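PDB 7O79: Poly(Beta-D-mannuronate) lyase from Pseudopedobacter saltans, which probably cleaves the poly(beta-D-mannuronate) of alginate by lyase chemistry on a parallel beta-helix scaffold of polysaccharide lyase family 6. Local coordinates for residues A23-P28 against T49-Q54; I36-K41 against P71-E76; I91-D96 against V120-N125; Y97-N102 against L128-S133; V156-F161 against T194-L199. All coordinates share one frame; numbering follows the deposited sequence.

Interaction 1: residues A23-P28 against T49-Q54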
# COMPACT_ATOMS: atom_id res chain seq x y z
N ALA A 23 12.17 -27.05 -14.37
CA ALA A 23 12.82 -26.08 -13.50
C ALA A 23 14.18 -25.70 -14.08
O ALA A 23 14.93 -26.56 -14.55
CB ALA A 23 12.98 -26.61 -12.07
N ILE A 24 14.47 -24.40 -14.06
CA ILE A 24 15.72 -23.83 -14.55
C ILE A 24 16.50 -23.37 -13.32
O ILE A 24 16.00 -22.54 -12.54
CB ILE A 24 15.47 -22.68 -15.53
CG1 ILE A 24 14.54 -23.14 -16.65
CG2 ILE A 24 16.79 -22.15 -16.12
CD1 ILE A 24 13.99 -22.01 -17.55
N LEU A 25 17.69 -23.93 -13.12
CA LEU A 25 18.46 -23.78 -11.90
C LEU A 25 19.73 -22.98 -12.21
O LEU A 25 20.58 -23.45 -12.98
CB LEU A 25 18.83 -25.14 -11.31
CG LEU A 25 17.77 -26.23 -11.07
CD1 LEU A 25 18.37 -27.39 -10.28
CD2 LEU A 25 16.54 -25.70 -10.36
N MET A 26 19.86 -21.80 -11.60
CA MET A 26 21.01 -20.94 -11.85
C MET A 26 22.17 -21.26 -10.91
O MET A 26 21.99 -21.47 -9.71
CB MET A 26 20.65 -19.46 -11.72
CG MET A 26 19.62 -18.97 -12.74
SD MET A 26 18.77 -17.44 -12.27
CE MET A 26 19.86 -16.20 -12.98
N GLN A 27 23.38 -21.29 -11.47
CA GLN A 27 24.56 -21.59 -10.67
C GLN A 27 24.93 -20.40 -9.78
O GLN A 27 24.68 -19.24 -10.13
CB GLN A 27 25.74 -21.95 -11.58
CG GLN A 27 25.55 -23.27 -12.31
CD GLN A 27 25.90 -24.46 -11.44
OE1 GLN A 27 26.73 -24.37 -10.52
NE2 GLN A 27 25.27 -25.60 -11.72
N PRO A 28 25.53 -20.66 -8.62
CA PRO A 28 25.85 -19.57 -7.69
C PRO A 28 26.90 -18.63 -8.27
O PRO A 28 27.74 -19.02 -9.10
CB PRO A 28 26.39 -20.28 -6.45
CG PRO A 28 26.16 -21.71 -6.64
CD PRO A 28 25.90 -21.98 -8.09
N THR A 49 9.64 -23.16 -13.37
CA THR A 49 10.31 -22.48 -12.27
C THR A 49 11.72 -22.10 -12.68
O THR A 49 12.48 -22.93 -13.17
CB THR A 49 10.34 -23.38 -11.03
OG1 THR A 49 9.00 -23.73 -10.68
CG2 THR A 49 11.02 -22.66 -9.84
N LEU A 50 12.05 -20.83 -12.50
CA LEU A 50 13.43 -20.34 -12.52
C LEU A 50 13.84 -20.13 -11.08
O LEU A 50 13.11 -19.47 -10.34
CB LEU A 50 13.52 -19.03 -13.29
CG LEU A 50 14.89 -18.33 -13.38
CD1 LEU A 50 15.94 -19.25 -14.00
CD2 LEU A 50 14.80 -17.00 -14.11
N LYS A 51 14.98 -20.69 -10.67
CA LYS A 51 15.42 -20.50 -9.29
C LYS A 51 16.92 -20.69 -9.17
O LYS A 51 17.57 -21.23 -10.07
CB LYS A 51 14.69 -21.44 -8.33
CG LYS A 51 14.98 -22.91 -8.52
CD LYS A 51 14.13 -23.64 -7.51
CE LYS A 51 14.28 -25.12 -7.53
NZ LYS A 51 13.35 -25.67 -6.48
N ALA A 52 17.46 -20.27 -8.02
CA ALA A 52 18.86 -20.50 -7.69
C ALA A 52 19.08 -21.93 -7.21
O ALA A 52 18.24 -22.48 -6.51
CB ALA A 52 19.31 -19.51 -6.61
N ASP A 53 20.21 -22.54 -7.60
CA ASP A 53 20.62 -23.80 -6.96
C ASP A 53 20.61 -23.70 -5.45
O ASP A 53 20.17 -24.62 -4.75
CB ASP A 53 22.01 -24.22 -7.45
CG ASP A 53 22.00 -24.75 -8.87
OD1 ASP A 53 20.97 -25.35 -9.24
OD2 ASP A 53 22.95 -24.49 -9.63
N GLN A 54 21.10 -22.58 -4.93
CA GLN A 54 21.09 -22.32 -3.50
C GLN A 54 20.49 -20.93 -3.33
O GLN A 54 21.03 -19.95 -3.85
CB GLN A 54 22.50 -22.41 -2.92
O HOH W 1 22.87 -21.19 -6.88
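Ile24 and Leu50 meet on the buried face of two paired parallel strands, where Leu50 CD1 lies 3.7 Å from Ile24 CG2. The same methyl is 3.8 Å from Met26 SD, so one branch of Leu50 serves two residues of the other strand. Leu50 CG stands anti to the backbone N (chi1 178°), which places the fork of the side chain beside its carbonyl carbon. Leu25 and Lys51 run side by side on the opposite face, and Leu25 CD2 touches the aliphatic carbons CG and CE of the lysine. Asp53 turns its carboxylate across Leu25, while Gln4 from strand 3-5 donates a hydrogen bond to Asp53 OD1. The backbone fixes this register: Ile24 N bonds to Thr49 O at 2.6 Å, Lys51 N to Ile24 O at 2.8 Å and Met26 N to Lys51 O at 2.8 Å. Asp53 N bonds to Met26 O at 3.0 Å, past the strands, and a water joins Met26 O to Gln54 N. Leu11 of helix 8-17 packs on Ile24, Met26 and Leu50, covering the apolar face. Stacked parallel strands with an apolar ladder inside, closed by a terminal helix, are typical of the parallel beta-helix.

Interaction 2: residues I36-K41 against P71-E76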
# COMPACT_ATOMS: atom_id res chain seq x y z
N ILE A 36 16.40 -10.51 -17.55
CA ILE A 36 15.72 -11.80 -17.64
C ILE A 36 14.33 -11.57 -18.21
O ILE A 36 13.46 -11.02 -17.53
CB ILE A 36 15.67 -12.48 -16.27
CG1 ILE A 36 17.08 -12.74 -15.76
CG2 ILE A 36 14.90 -13.78 -16.34
CD1 ILE A 36 17.13 -13.25 -14.35
N LEU A 37 14.09 -12.06 -19.42
CA LEU A 37 12.77 -12.02 -20.02
C LEU A 37 12.20 -13.44 -19.95
O LEU A 37 12.42 -14.25 -20.80
CB LEU A 37 12.79 -11.51 -21.45
CG LEU A 37 13.32 -10.11 -21.75
CD1 LEU A 37 13.19 -9.83 -23.23
CD2 LEU A 37 12.66 -9.02 -20.92
N PHE A 38 11.46 -13.71 -18.89
CA PHE A 38 10.92 -15.03 -18.61
C PHE A 38 9.59 -15.22 -19.31
O PHE A 38 8.57 -14.79 -18.85
CB PHE A 38 10.81 -15.17 -17.10
CG PHE A 38 10.69 -16.56 -16.60
CD1 PHE A 38 11.01 -17.65 -17.37
CD2 PHE A 38 10.29 -16.77 -15.29
CE1 PHE A 38 10.90 -18.92 -16.86
CE2 PHE A 38 10.18 -18.03 -14.77
CZ PHE A 38 10.50 -19.11 -15.56
N ASN A 39 9.65 -15.92 -20.42
CA ASN A 39 8.51 -16.16 -21.26
C ASN A 39 8.35 -17.57 -21.69
O ASN A 39 7.72 -17.81 -22.68
CB ASN A 39 8.53 -15.27 -22.49
CG ASN A 39 9.63 -15.64 -23.46
OD1 ASN A 39 10.59 -16.28 -23.11
ND2 ASN A 39 9.48 -15.21 -24.69
N SER A 40 8.72 -18.53 -20.83
CA SER A 40 8.59 -19.96 -21.10
C SER A 40 7.12 -20.35 -21.23
O SER A 40 6.22 -19.66 -20.73
CB SER A 40 9.26 -20.80 -20.00
OG SER A 40 10.63 -20.46 -19.82
N LYS A 41 6.89 -21.47 -21.91
CA LYS A 41 5.54 -21.96 -22.21
C LYS A 41 5.19 -23.02 -21.17
O LYS A 41 5.58 -24.18 -21.30
CB LYS A 41 5.47 -22.50 -23.64
N PRO A 71 2.21 -16.87 -18.63
CA PRO A 71 1.54 -17.28 -17.39
C PRO A 71 2.16 -18.52 -16.76
O PRO A 71 2.88 -19.29 -17.39
CB PRO A 71 0.10 -17.56 -17.84
CG PRO A 71 0.24 -17.97 -19.28
CD PRO A 71 1.38 -17.12 -19.82
N TYR A 72 1.85 -18.68 -15.46
CA TYR A 72 2.21 -19.86 -14.67
C TYR A 72 3.72 -20.05 -14.55
O TYR A 72 4.23 -21.17 -14.64
CB TYR A 72 1.56 -21.14 -15.20
CG TYR A 72 0.15 -20.93 -15.70
CD1 TYR A 72 -0.85 -20.51 -14.83
CD2 TYR A 72 -0.18 -21.16 -17.02
CE1 TYR A 72 -2.15 -20.31 -15.27
CE2 TYR A 72 -1.48 -20.97 -17.48
CZ TYR A 72 -2.45 -20.55 -16.59
OH TYR A 72 -3.74 -20.36 -17.04
N LEU A 73 4.43 -18.95 -14.28
CA LEU A 73 5.87 -18.97 -14.10
C LEU A 73 6.23 -18.58 -12.67
O LEU A 73 5.64 -17.66 -12.10
CB LEU A 73 6.57 -18.02 -15.08
CG LEU A 73 6.31 -18.30 -16.56
CD1 LEU A 73 7.11 -17.33 -17.42
CD2 LEU A 73 6.69 -19.74 -16.87
N VAL A 74 7.19 -19.30 -12.10
CA VAL A 74 7.62 -19.11 -10.72
C VAL A 74 9.10 -18.76 -10.72
O VAL A 74 9.89 -19.38 -11.44
CB VAL A 74 7.37 -20.39 -9.88
CG1 VAL A 74 7.83 -20.19 -8.44
CG2 VAL A 74 5.89 -20.80 -9.96
N VAL A 75 9.47 -17.78 -9.91
CA VAL A 75 10.86 -17.39 -9.72
C VAL A 75 11.15 -17.45 -8.23
O VAL A 75 10.38 -16.91 -7.43
CB VAL A 75 11.15 -15.99 -10.28
CG1 VAL A 75 12.50 -15.49 -9.80
CG2 VAL A 75 11.08 -16.00 -11.82
N GLU A 76 12.24 -18.13 -7.85
CA GLU A 76 12.55 -18.35 -6.45
C GLU A 76 14.02 -18.08 -6.16
O GLU A 76 14.89 -18.44 -6.96
CB GLU A 76 12.24 -19.78 -6.02
CG GLU A 76 10.90 -20.27 -6.47
CD GLU A 76 10.40 -21.41 -5.62
OE1 GLU A 76 9.44 -21.21 -4.85
OE2 GLU A 76 10.98 -22.51 -5.73
O HOH W 2 3.69 -19.88 -19.87
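Phe38 and Leu73 reach toward each other tip to tip across the interior, from strands whose axes come no closer than 10.2 Å, their directions 144° apart, and which share no hydrogen bond. The first kind of interaction is CH-pi: Leu73 CD1 sits over the centre of the Phe38 ring, 3.8 Å from the centroid and 11° off the normal. Phe38 CG is anti to the backbone N (chi1 -162°), beside the carbonyl carbon, and the ring it carries presents a face to the leucine methyl.

Apolar contacts with ring carbons come second. Phe38 CE2 lies 3.6 Å from Leu73 CB, and Phe38 CD2 is 3.6 Å from Val75 CG2, the valine side chain sliding past the ring in the opposite direction. Leu73 CD2 continues to Ser40, reaching its CB at 4.2 Å.

Different in kind from the methyl over the face is a carbonyl at the ring edge: Val74 O lies in the ring plane, 3.6 Å from Phe38 CE2. Other polar contact is indirect. One water donates to both Ser40 O and Pro71 O, at 2.7 Å each, and so ties the two chain segments where they leave the apolar region. Ser40 OG bonds to Ile15 O of helix 8-17, whereas Ser40 N is buried with no partner in the model. Direct cohesion here therefore rests on shape and dispersion between ring and methyls, with hydrogen bonding confined to the bridging water.

Interaction 3: residues I91-D96 against V120-N125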
# COMPACT_ATOMS: atom_id res chain seq x y z
N ILE A 91 11.61 -5.76 -11.03
CA ILE A 91 10.83 -6.96 -11.27
C ILE A 91 9.48 -6.54 -11.84
O ILE A 91 8.88 -5.58 -11.35
CB ILE A 91 10.65 -7.77 -9.97
CG1 ILE A 91 11.99 -8.40 -9.56
CG2 ILE A 91 9.60 -8.87 -10.17
CD1 ILE A 91 12.06 -8.79 -8.12
N GLN A 92 9.00 -7.25 -12.85
CA GLN A 92 7.75 -6.86 -13.48
C GLN A 92 6.88 -8.07 -13.80
O GLN A 92 7.34 -9.01 -14.45
CB GLN A 92 8.02 -6.02 -14.74
CG GLN A 92 6.77 -5.35 -15.28
CD GLN A 92 7.07 -4.12 -16.14
OE1 GLN A 92 8.08 -3.44 -15.94
NE2 GLN A 92 6.20 -3.87 -17.11
N PHE A 93 5.63 -8.03 -13.33
CA PHE A 93 4.63 -9.07 -13.62
C PHE A 93 3.82 -8.59 -14.82
O PHE A 93 2.91 -7.78 -14.67
CB PHE A 93 3.71 -9.31 -12.42
CG PHE A 93 4.39 -9.97 -11.22
CD1 PHE A 93 5.08 -9.20 -10.29
CD2 PHE A 93 4.30 -11.34 -11.01
CE1 PHE A 93 5.69 -9.79 -9.18
CE2 PHE A 93 4.91 -11.95 -9.90
CZ PHE A 93 5.60 -11.18 -8.98
N ASN A 94 4.12 -9.12 -16.01
CA ASN A 94 3.43 -8.72 -17.23
C ASN A 94 2.39 -9.72 -17.69
O ASN A 94 1.83 -9.55 -18.78
CB ASN A 94 4.43 -8.49 -18.37
CG ASN A 94 5.23 -7.22 -18.19
OD1 ASN A 94 4.66 -6.17 -17.88
ND2 ASN A 94 6.55 -7.31 -18.39
N SER A 95 2.12 -10.76 -16.91
CA SER A 95 1.24 -11.85 -17.34
C SER A 95 0.38 -12.24 -16.14
O SER A 95 0.21 -11.46 -15.21
CB SER A 95 2.07 -13.01 -17.91
OG SER A 95 1.26 -13.93 -18.60
N ASP A 96 -0.17 -13.46 -16.16
CA ASP A 96 -1.12 -13.90 -15.14
C ASP A 96 -0.61 -15.12 -14.40
O ASP A 96 0.11 -15.95 -14.95
CB ASP A 96 -2.51 -14.23 -15.71
CG ASP A 96 -3.05 -13.15 -16.63
OD1 ASP A 96 -2.78 -11.95 -16.40
OD2 ASP A 96 -3.81 -13.52 -17.55
N VAL A 120 9.06 -3.43 -7.76
CA VAL A 120 8.15 -4.48 -8.22
C VAL A 120 6.93 -3.79 -8.82
O VAL A 120 6.29 -2.96 -8.17
CB VAL A 120 7.72 -5.43 -7.07
CG1 VAL A 120 6.78 -6.49 -7.59
CG2 VAL A 120 8.93 -6.07 -6.39
N LEU A 121 6.60 -4.15 -10.06
CA LEU A 121 5.45 -3.56 -10.73
C LEU A 121 4.52 -4.66 -11.22
O LEU A 121 4.95 -5.57 -11.93
CB LEU A 121 5.88 -2.67 -11.91
CG LEU A 121 4.69 -2.09 -12.68
CD1 LEU A 121 3.85 -1.16 -11.83
CD2 LEU A 121 5.15 -1.38 -13.97
N PHE A 122 3.25 -4.57 -10.83
CA PHE A 122 2.24 -5.52 -11.30
C PHE A 122 1.49 -4.97 -12.50
O PHE A 122 0.97 -3.85 -12.45
CB PHE A 122 1.26 -5.86 -10.18
CG PHE A 122 1.86 -6.71 -9.11
CD1 PHE A 122 1.81 -8.09 -9.21
CD2 PHE A 122 2.48 -6.13 -8.00
CE1 PHE A 122 2.36 -8.89 -8.23
CE2 PHE A 122 3.04 -6.95 -7.02
CZ PHE A 122 2.99 -8.32 -7.14
N ARG A 123 1.41 -5.77 -13.55
CA ARG A 123 0.78 -5.36 -14.79
C ARG A 123 0.12 -6.57 -15.45
O ARG A 123 0.34 -6.88 -16.63
CB ARG A 123 1.83 -4.69 -15.68
CG ARG A 123 1.29 -3.96 -16.84
CD ARG A 123 2.46 -3.31 -17.57
NE ARG A 123 2.16 -3.13 -18.98
CZ ARG A 123 1.87 -4.12 -19.83
NH1 ARG A 123 1.84 -5.39 -19.43
NH2 ARG A 123 1.61 -3.83 -21.10
N GLY A 124 -0.70 -7.28 -14.69
CA GLY A 124 -1.30 -8.55 -15.07
C GLY A 124 -2.08 -9.07 -13.88
O GLY A 124 -2.13 -8.44 -12.82
N ASN A 125 -2.68 -10.25 -14.04
CA ASN A 125 -3.69 -10.69 -13.09
C ASN A 125 -3.31 -11.92 -12.27
O ASN A 125 -2.56 -12.79 -12.71
CB ASN A 125 -5.03 -10.94 -13.79
CG ASN A 125 -5.44 -9.78 -14.66
OD1 ASN A 125 -5.81 -8.71 -14.16
ND2 ASN A 125 -5.39 -9.99 -15.97
O HOH W 3 -0.73 -8.39 -18.75
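Ile91 to Asp96 and Val120 to Asn125 run parallel, their end-to-end directions 5° apart, in register through Leu121 N to Ile91 O (3.0 Å), Phe93 N to Leu121 O (2.9 Å) and Arg123 N to Phe93 O (2.7 Å). The rings of Phe93 and Phe122 form an offset stack, centroids 4.5 Å apart and planes at 8°, with Phe122 CE1 above the rim of Phe93. Val120 CG1 meets the Phe93 edge in plane. On the other face, Gln92 NE2 donates to a lone pair of Asn94 OD1, and its amide lies alongside Leu121 CD2. Asp96 OD1 takes Asn125 N at 2.9 Å, on its anti side and 31° out of the carboxylate plane, plus a weak bond from Asn125 ND2; Asn125 OD1 accepts from Arg152 N. At Gly124 a side chain would collide with Ser95 O. Phe68 of strand 65-68 continues the stack beyond Phe93, while Phe193 meets Phe122 edge-to-face, and Leu100 of strand 99-106 packs against Ile91 and Phe93.

Interaction 4: residues Y97-N102 against L128-S133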
# COMPACT_ATOMS: atom_id res chain seq x y z
N TYR A 97 -1.01 -15.21 -13.12
CA TYR A 97 -0.76 -16.40 -12.30
C TYR A 97 0.73 -16.74 -12.24
O TYR A 97 1.11 -17.91 -12.32
CB TYR A 97 -1.58 -17.59 -12.81
CG TYR A 97 -3.00 -17.58 -12.30
CD1 TYR A 97 -3.29 -17.92 -10.98
CD2 TYR A 97 -4.07 -17.25 -13.14
CE1 TYR A 97 -4.59 -17.92 -10.50
CE2 TYR A 97 -5.37 -17.25 -12.67
CZ TYR A 97 -5.62 -17.60 -11.35
OH TYR A 97 -6.91 -17.60 -10.84
N CYS A 98 1.57 -15.73 -12.10
CA CYS A 98 2.98 -15.96 -11.81
C CYS A 98 3.26 -15.73 -10.33
O CYS A 98 2.45 -15.14 -9.61
CB CYS A 98 3.88 -15.08 -12.68
SG CYS A 98 3.70 -15.41 -14.45
N LYS A 99 4.42 -16.20 -9.88
CA LYS A 99 4.79 -16.11 -8.48
C LYS A 99 6.26 -15.77 -8.32
O LYS A 99 7.11 -16.40 -8.96
CB LYS A 99 4.48 -17.41 -7.72
CG LYS A 99 4.80 -17.31 -6.21
CD LYS A 99 4.26 -18.51 -5.41
CE LYS A 99 4.50 -19.83 -6.13
NZ LYS A 99 4.84 -20.95 -5.19
N LEU A 100 6.55 -14.81 -7.45
CA LEU A 100 7.91 -14.53 -7.01
C LEU A 100 8.00 -14.89 -5.53
O LEU A 100 7.16 -14.46 -4.74
CB LEU A 100 8.27 -13.05 -7.18
CG LEU A 100 9.65 -12.66 -6.62
CD1 LEU A 100 10.72 -13.28 -7.50
CD2 LEU A 100 9.83 -11.15 -6.54
N GLU A 101 9.01 -15.68 -5.16
CA GLU A 101 9.17 -15.93 -3.74
C GLU A 101 10.64 -16.14 -3.40
O GLU A 101 11.46 -16.43 -4.27
CB GLU A 101 8.29 -17.09 -3.26
CG GLU A 101 8.35 -18.38 -4.02
CD GLU A 101 7.36 -19.40 -3.42
OE1 GLU A 101 7.16 -20.46 -4.02
OE2 GLU A 101 6.81 -19.15 -2.32
N ASN A 102 10.94 -15.90 -2.12
CA ASN A 102 12.27 -16.09 -1.55
C ASN A 102 13.33 -15.24 -2.25
O ASN A 102 14.47 -15.65 -2.40
CB ASN A 102 12.67 -17.57 -1.54
CG ASN A 102 13.49 -17.95 -0.30
OD1 ASN A 102 13.43 -17.26 0.72
ND2 ASN A 102 14.24 -19.05 -0.39
N LEU A 128 1.30 -13.41 -7.50
CA LEU A 128 1.62 -13.58 -6.09
C LEU A 128 3.09 -13.29 -5.83
O LEU A 128 3.96 -13.80 -6.54
CB LEU A 128 1.28 -15.00 -5.63
CG LEU A 128 1.61 -15.36 -4.18
CD1 LEU A 128 0.95 -14.42 -3.18
CD2 LEU A 128 1.16 -16.79 -3.92
N MET A 129 3.36 -12.46 -4.82
CA MET A 129 4.70 -12.24 -4.28
C MET A 129 4.67 -12.55 -2.79
O MET A 129 3.88 -11.94 -2.07
CB MET A 129 5.19 -10.80 -4.45
CG MET A 129 6.69 -10.63 -4.27
SD MET A 129 7.38 -9.01 -4.77
CE MET A 129 6.55 -7.89 -3.62
N GLN A 130 5.55 -13.44 -2.33
CA GLN A 130 5.55 -13.77 -0.91
C GLN A 130 6.95 -14.20 -0.48
O GLN A 130 7.74 -14.70 -1.28
CB GLN A 130 4.52 -14.86 -0.60
CG GLN A 130 4.77 -16.20 -1.30
CD GLN A 130 3.73 -17.25 -0.92
OE1 GLN A 130 2.61 -16.92 -0.53
NE2 GLN A 130 4.10 -18.52 -1.05
N TYR A 131 7.24 -13.97 0.80
CA TYR A 131 8.56 -14.25 1.39
C TYR A 131 9.69 -13.58 0.59
O TYR A 131 10.72 -14.18 0.31
CB TYR A 131 8.81 -15.74 1.53
CG TYR A 131 7.76 -16.37 2.40
CD1 TYR A 131 7.80 -16.20 3.78
CD2 TYR A 131 6.73 -17.12 1.86
CE1 TYR A 131 6.84 -16.76 4.61
CE2 TYR A 131 5.77 -17.69 2.68
CZ TYR A 131 5.83 -17.50 4.05
OH TYR A 131 4.88 -18.06 4.87
N CYS A 132 9.48 -12.32 0.26
CA CYS A 132 10.52 -11.52 -0.35
C CYS A 132 10.90 -10.37 0.58
O CYS A 132 10.11 -9.95 1.42
CB CYS A 132 10.08 -11.00 -1.72
SG CYS A 132 9.86 -12.32 -2.97
N SER A 133 12.13 -9.88 0.42
CA SER A 133 12.68 -8.83 1.28
C SER A 133 13.19 -7.67 0.44
O SER A 133 13.79 -7.88 -0.62
CB SER A 133 13.83 -9.33 2.17
OG SER A 133 13.38 -10.28 3.11
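Glu101 and Gln130 lie side by side on adjacent parallel strands of the beta-helix, one coil apart. From Glu101, CB rests 3.2 Å from Gln130 O. CG sits between the backbone N and the carbonyl carbon (chi1 51°), as it does in Gln130, and beyond it both chains run extended in the same direction. At the carboxylate, OE2 accepts from Gln130 NE2 at 3.1 Å on its syn side but 35° out of the carboxylate plane, the N-H...O angle being 172°; OE1 takes Lys99 NZ at 2.6 Å, from above the carboxylate plane, in a salt bridge. An alanine at Glu101 would probably leave Lys99 NZ without this counter-charge and Gln130 NE2 without this acceptor. Gln130 OE1 passes the ladder on to Gln157 NE2 of the next strand. Underneath, Leu128 N to Cys98 O, Leu100 N to Leu128 O and Gln130 N to Leu100 O pair the backbones. On the buried face, Leu100 CD2 touches Met129 SD at 3.7 Å, and Cys132 SG lies 3.7 Å from Leu100 CG.

Interaction 5: residues V156-F161 against T194-L199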
# COMPACT_ATOMS: atom_id res chain seq x y z
N VAL A 156 0.41 -9.55 -2.31
CA VAL A 156 1.74 -9.43 -1.74
C VAL A 156 1.62 -9.79 -0.26
O VAL A 156 0.91 -9.10 0.48
CB VAL A 156 2.32 -8.01 -1.92
CG1 VAL A 156 3.64 -7.86 -1.14
CG2 VAL A 156 2.46 -7.64 -3.40
N GLN A 157 2.27 -10.87 0.17
CA GLN A 157 2.11 -11.32 1.54
C GLN A 157 3.42 -11.85 2.10
O GLN A 157 4.27 -12.34 1.36
CB GLN A 157 0.99 -12.38 1.65
CG GLN A 157 1.23 -13.64 0.85
CD GLN A 157 0.07 -14.61 0.95
OE1 GLN A 157 -0.97 -14.28 1.51
NE2 GLN A 157 0.23 -15.80 0.38
N TYR A 158 3.56 -11.75 3.43
CA TYR A 158 4.74 -12.26 4.14
C TYR A 158 6.03 -11.70 3.57
O TYR A 158 7.07 -12.37 3.55
CB TYR A 158 4.80 -13.79 4.15
CG TYR A 158 3.50 -14.46 4.54
CD1 TYR A 158 2.97 -14.28 5.80
CD2 TYR A 158 2.85 -15.32 3.67
CE1 TYR A 158 1.79 -14.90 6.17
CE2 TYR A 158 1.67 -15.95 4.03
CZ TYR A 158 1.15 -15.74 5.28
OH TYR A 158 -0.02 -16.37 5.65
N CYS A 159 5.99 -10.45 3.11
CA CYS A 159 7.21 -9.79 2.69
C CYS A 159 7.72 -8.85 3.78
O CYS A 159 7.04 -8.55 4.77
CB CYS A 159 6.98 -9.04 1.37
SG CYS A 159 6.74 -10.16 -0.03
N TYR A 160 8.94 -8.39 3.58
CA TYR A 160 9.66 -7.58 4.56
C TYR A 160 10.18 -6.34 3.86
O TYR A 160 10.96 -6.45 2.91
CB TYR A 160 10.79 -8.42 5.18
CG TYR A 160 11.52 -7.79 6.34
CD1 TYR A 160 10.92 -6.83 7.15
CD2 TYR A 160 12.83 -8.18 6.64
CE1 TYR A 160 11.60 -6.27 8.22
CE2 TYR A 160 13.51 -7.62 7.71
CZ TYR A 160 12.89 -6.68 8.50
OH TYR A 160 13.58 -6.14 9.56
N PHE A 161 9.76 -5.16 4.34
CA PHE A 161 10.19 -3.88 3.77
C PHE A 161 10.91 -3.09 4.86
O PHE A 161 10.29 -2.65 5.83
CB PHE A 161 9.01 -3.09 3.20
CG PHE A 161 8.14 -3.89 2.25
CD1 PHE A 161 7.12 -4.69 2.74
CD2 PHE A 161 8.36 -3.84 0.88
CE1 PHE A 161 6.32 -5.43 1.88
CE2 PHE A 161 7.56 -4.57 0.01
CZ PHE A 161 6.54 -5.39 0.51
N THR A 194 -4.23 -7.29 -2.78
CA THR A 194 -4.13 -7.73 -1.39
C THR A 194 -2.73 -7.44 -0.87
O THR A 194 -1.74 -7.92 -1.43
CB THR A 194 -4.45 -9.22 -1.26
OG1 THR A 194 -5.84 -9.43 -1.52
CG2 THR A 194 -4.11 -9.73 0.16
N ILE A 195 -2.66 -6.65 0.21
CA ILE A 195 -1.43 -6.40 0.94
C ILE A 195 -1.63 -7.05 2.31
O ILE A 195 -2.36 -6.51 3.15
CB ILE A 195 -1.15 -4.90 1.10
CG1 ILE A 195 -1.03 -4.20 -0.27
CG2 ILE A 195 0.09 -4.69 1.97
CD1 ILE A 195 -0.90 -2.65 -0.14
N LYS A 196 -1.01 -8.21 2.55
CA LYS A 196 -1.41 -9.03 3.68
C LYS A 196 -0.20 -9.58 4.43
O LYS A 196 0.75 -10.06 3.80
CB LYS A 196 -2.32 -10.18 3.23
CG LYS A 196 -2.77 -11.16 4.33
CD LYS A 196 -3.56 -12.32 3.69
CE LYS A 196 -3.55 -13.60 4.54
NZ LYS A 196 -2.38 -14.47 4.16
N ASN A 197 -0.24 -9.50 5.76
CA ASN A 197 0.76 -10.11 6.63
C ASN A 197 2.17 -9.74 6.21
O ASN A 197 3.06 -10.58 6.15
CB ASN A 197 0.62 -11.64 6.69
CG ASN A 197 -0.71 -12.10 7.25
OD1 ASN A 197 -1.30 -11.44 8.09
ND2 ASN A 197 -1.16 -13.26 6.81
N ASN A 198 2.39 -8.45 5.92
CA ASN A 198 3.74 -7.96 5.67
C ASN A 198 4.26 -7.19 6.88
O ASN A 198 3.48 -6.67 7.70
CB ASN A 198 3.78 -7.06 4.44
CG ASN A 198 3.28 -7.74 3.20
OD1 ASN A 198 3.94 -8.62 2.65
ND2 ASN A 198 2.06 -7.40 2.79
N LEU A 199 5.58 -7.11 6.98
CA LEU A 199 6.27 -6.36 8.02
C LEU A 199 6.96 -5.14 7.41
O LEU A 199 7.78 -5.27 6.49
CB LEU A 199 7.28 -7.24 8.74
CG LEU A 199 8.12 -6.57 9.84
CD1 LEU A 199 7.26 -6.01 10.96
CD2 LEU A 199 9.12 -7.56 10.42
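Asn198 CG is anti to its carbonyl carbon (chi1 -58°), and a chi2 of -72° turns the amide so that both its ends engage the Val156 to Cys159 backbone. Its OD1 accepts from Cys159 N at 2.8 Å, in the carbonyl plane and on a lone pair, while ND2 donates to Val156 O at 3.1 Å from above that carbonyl's plane. Val156 O also takes Lys196 N at 3.0 Å, so two donors grip one oxygen. An alanine at Asn198 would probably leave Cys159 N without this acceptor and the turn at Tyr158 less firmly held. On the outer face, Lys196 bends at its last torsion (chi4 -90°), and NZ donates to Gln157 OE1 at 3.0 Å from above the amide carbonyl plane, with a weak bond to Tyr158 OH. Past the turn, Leu199 N to Cys159 O and Phe161 N to Leu199 O restore parallel pairing, and Leu199 CD2 packs 3.6 Å from Tyr160 CE1. Gln157 NE2 bonds to Gln130 OE1 on strand 128-135, where Met129 packs against Val156. On the other flank, Asn223 of strand 219-226 bonds to Asn198 N and Ile195 O, placing this pair between two further beta-helix strands.

How the interactions relate
The five contacts climb the N-terminal part of one parallel beta-helix. Interactions 1, 4 and 5 pair neighbouring strands along one side, in the order 23-26, 48-52, 73-83, 99-106, 128-135, 155-162 and 194-201; interaction 3 pairs strands 89-93 and 118-122 in another wall, and interaction 2 spans the interior between the two. Along the chain, interactions 1 and 2 alternate their segments, as do 3 and 4, because successive coils return to each wall in turn. Centres of interactions 4 and 5 lie about 10 Å apart, those of 1 and 5 about 24 Å. Val75 N to Lys99 O, a probable hydrogen bond, joins the coils of interactions 2 and 4, consistent with the beta-helix fold of this lyase family.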